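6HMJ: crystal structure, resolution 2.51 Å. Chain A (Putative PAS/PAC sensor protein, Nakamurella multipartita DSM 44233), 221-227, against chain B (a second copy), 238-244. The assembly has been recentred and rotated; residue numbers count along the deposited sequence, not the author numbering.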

# COMPACT_ATOMS: atom_id res chain seq x y z
N GLY A 221 -15.07 25.61 33.16
CA GLY A 221 -13.70 25.86 33.58
C GLY A 221 -13.58 26.24 35.04
O GLY A 221 -14.34 25.76 35.88
N LEU A 222 -12.62 27.12 35.34
CA LEU A 222 -12.38 27.60 36.69
C LEU A 222 -11.40 28.77 36.59
O LEU A 222 -10.60 28.82 35.64
CB LEU A 222 -11.84 26.48 37.57
CG LEU A 222 -12.06 26.54 39.09
CD1 LEU A 222 -13.53 26.66 39.44
CD2 LEU A 222 -11.45 25.31 39.76
N PRO A 223 -11.41 29.73 37.52
CA PRO A 223 -10.56 30.91 37.35
C PRO A 223 -9.08 30.55 37.49
O PRO A 223 -8.74 29.59 38.20
CB PRO A 223 -11.02 31.85 38.48
CG PRO A 223 -12.31 31.30 38.98
CD PRO A 223 -12.25 29.83 38.73
N PRO A 224 -8.20 31.30 36.84
CA PRO A 224 -6.76 31.03 36.99
C PRO A 224 -6.24 31.35 38.38
O PRO A 224 -6.69 32.29 39.04
CB PRO A 224 -6.12 31.95 35.94
CG PRO A 224 -7.19 32.25 34.97
CD PRO A 224 -8.47 32.25 35.75
N THR A 225 -5.27 30.55 38.82
CA THR A 225 -4.49 30.83 40.01
C THR A 225 -3.02 30.60 39.68
O THR A 225 -2.68 29.94 38.69
CB THR A 225 -4.89 29.94 41.20
OG1 THR A 225 -4.47 28.59 40.96
CG2 THR A 225 -6.39 29.98 41.43
N SER A 226 -2.14 31.17 40.50
CA SER A 226 -0.71 30.95 40.38
C SER A 226 -0.21 29.92 41.38
O SER A 226 1.01 29.76 41.54
CB SER A 226 0.05 32.27 40.56
OG SER A 226 -0.31 32.90 41.77
N GLY A 227 -1.12 29.22 42.06
CA GLY A 227 -0.72 28.19 43.00
C GLY A 227 0.05 28.77 44.16
O GLY A 227 -0.31 29.81 44.72
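Chain B, residues 238-244: LTRAAHD

Residues 238-244 of chain B form a continuous stretch of α-helix that begins earlier in the chain. Phi and psi stay near -65° and -40° until Asp B244, where they shift to -90° and -10°, and three backbone hydrogen bonds hold the turns together, from Ala B242 N to Leu B238 O (3.2 Å), His B243 N to Thr B239 O (3.2 Å) and Asp B244 N to Arg B240 O (3.1 Å). Against this helix lies a segment of chain A with no regular secondary structure. From Leu A222 to Thr A225 its backbone is extended, with psi between 146° and 161°; at Ser A226 psi falls to 11°, and Gly A227 follows with a positive phi of 64°, a value that favours glycine.

The segment crosses the helix obliquely, and the residues pair in opposite order along the two chains. Pro A224 is nearest His B243, with 6.0 Å between their CA atoms, whereas Ser A226, two residues further along chain A, is nearest Thr B239, one helical turn earlier in chain B, with CA atoms 6.1 Å apart. Thr B239 and His B243 thus present the same side of the helix to the extended segment, and the two stretches together bury 306 Å².

Pro A224 is the centre of the contact and has the largest area covered of any residue in it, 95 Å². Its CA lies over one face of the His B243 imidazole, 3.8 Å from the ring centroid and 24° off the ring normal, in a CH-π interaction; the closest atom pair is Pro A224 CA to His B243 ND1 at 3.6 Å. The chi1 of His B243 is t, and its ring also reaches the backbone preceding this proline, with NE2 3.4 Å from Leu A222 O and CE1 3.9 Å from Pro A223 O.

The pyrrolidine ring of Pro A224 meets a second flat group in Arg B240. Although the CA-to-CB bond of this arginine points sideways, its side chain folds so that the guanidinium comes close, and Pro A224 CG rests over one of its faces, 3.4 Å from Arg B240 CZ. Pro A224 CB also approaches the methyl group Thr B239 CG2, at 4.3 Å.

That same methyl extends the contact along chain A: Thr B239 CG2 lies 4.0 Å from Thr A225 O and 4.3 Å from Ser A226 N. The CA-to-CB bond of Thr A225 points away from the helix, and its backbone makes the approach. Packing around Pro A224 therefore dominates the contact between these two stretches, and no clear hydrogen bond joins them.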

# COMPACT_ATOMS: atom_id res chain seq x y z
N LEU B 238 0.83 36.79 32.45
CA LEU B 238 1.63 35.57 32.48
C LEU B 238 0.93 34.46 33.26
O LEU B 238 1.08 33.28 32.91
CB LEU B 238 2.99 35.87 33.11
CG LEU B 238 3.97 36.73 32.31
CD1 LEU B 238 5.31 36.78 33.01
CD2 LEU B 238 4.14 36.19 30.90
N THR B 239 0.16 34.81 34.29
CA THR B 239 -0.63 33.81 35.00
C THR B 239 -1.67 33.18 34.08
O THR B 239 -1.82 31.96 34.03
CB THR B 239 -1.30 34.44 36.22
OG1 THR B 239 -0.30 34.88 37.14
CG2 THR B 239 -2.23 33.45 36.90
N ARG B 240 -2.42 34.02 33.35
CA ARG B 240 -3.41 33.51 32.41
C ARG B 240 -2.75 32.67 31.32
O ARG B 240 -3.32 31.66 30.88
CB ARG B 240 -4.20 34.68 31.82
CG ARG B 240 -5.11 34.33 30.65
CD ARG B 240 -6.33 33.54 31.12
NE ARG B 240 -7.22 34.33 31.97
CZ ARG B 240 -8.45 33.95 32.32
NH1 ARG B 240 -8.94 32.80 31.88
NH2 ARG B 240 -9.18 34.73 33.10
N ALA B 241 -1.55 33.05 30.88
CA ALA B 241 -0.91 32.33 29.79
C ALA B 241 -0.58 30.89 30.20
O ALA B 241 -0.78 29.96 29.41
CB ALA B 241 0.36 33.07 29.35
N ALA B 242 -0.08 30.70 31.42
CA ALA B 242 0.23 29.35 31.89
C ALA B 242 -1.04 28.53 32.07
O ALA B 242 -1.04 27.32 31.83
CB ALA B 242 1.02 29.42 33.20
N HIS B 243 -2.12 29.17 32.52
CA HIS B 243 -3.38 28.47 32.71
C HIS B 243 -3.90 27.89 31.40
O HIS B 243 -4.35 26.74 31.36
CB HIS B 243 -4.42 29.44 33.30
CG HIS B 243 -5.63 28.76 33.86
ND1 HIS B 243 -5.67 28.21 35.12
CD2 HIS B 243 -6.86 28.56 33.32
CE1 HIS B 243 -6.86 27.70 35.34
NE2 HIS B 243 -7.60 27.89 34.26
N ASP B 244 -3.85 28.67 30.33
CA ASP B 244 -4.46 28.31 29.06
C ASP B 244 -3.55 27.52 28.13
O ASP B 244 -4.02 27.00 27.11
CB ASP B 244 -4.93 29.57 28.33
CG ASP B 244 -6.04 30.30 29.07
OD1 ASP B 244 -6.58 29.73 30.04
OD2 ASP B 244 -6.36 31.44 28.68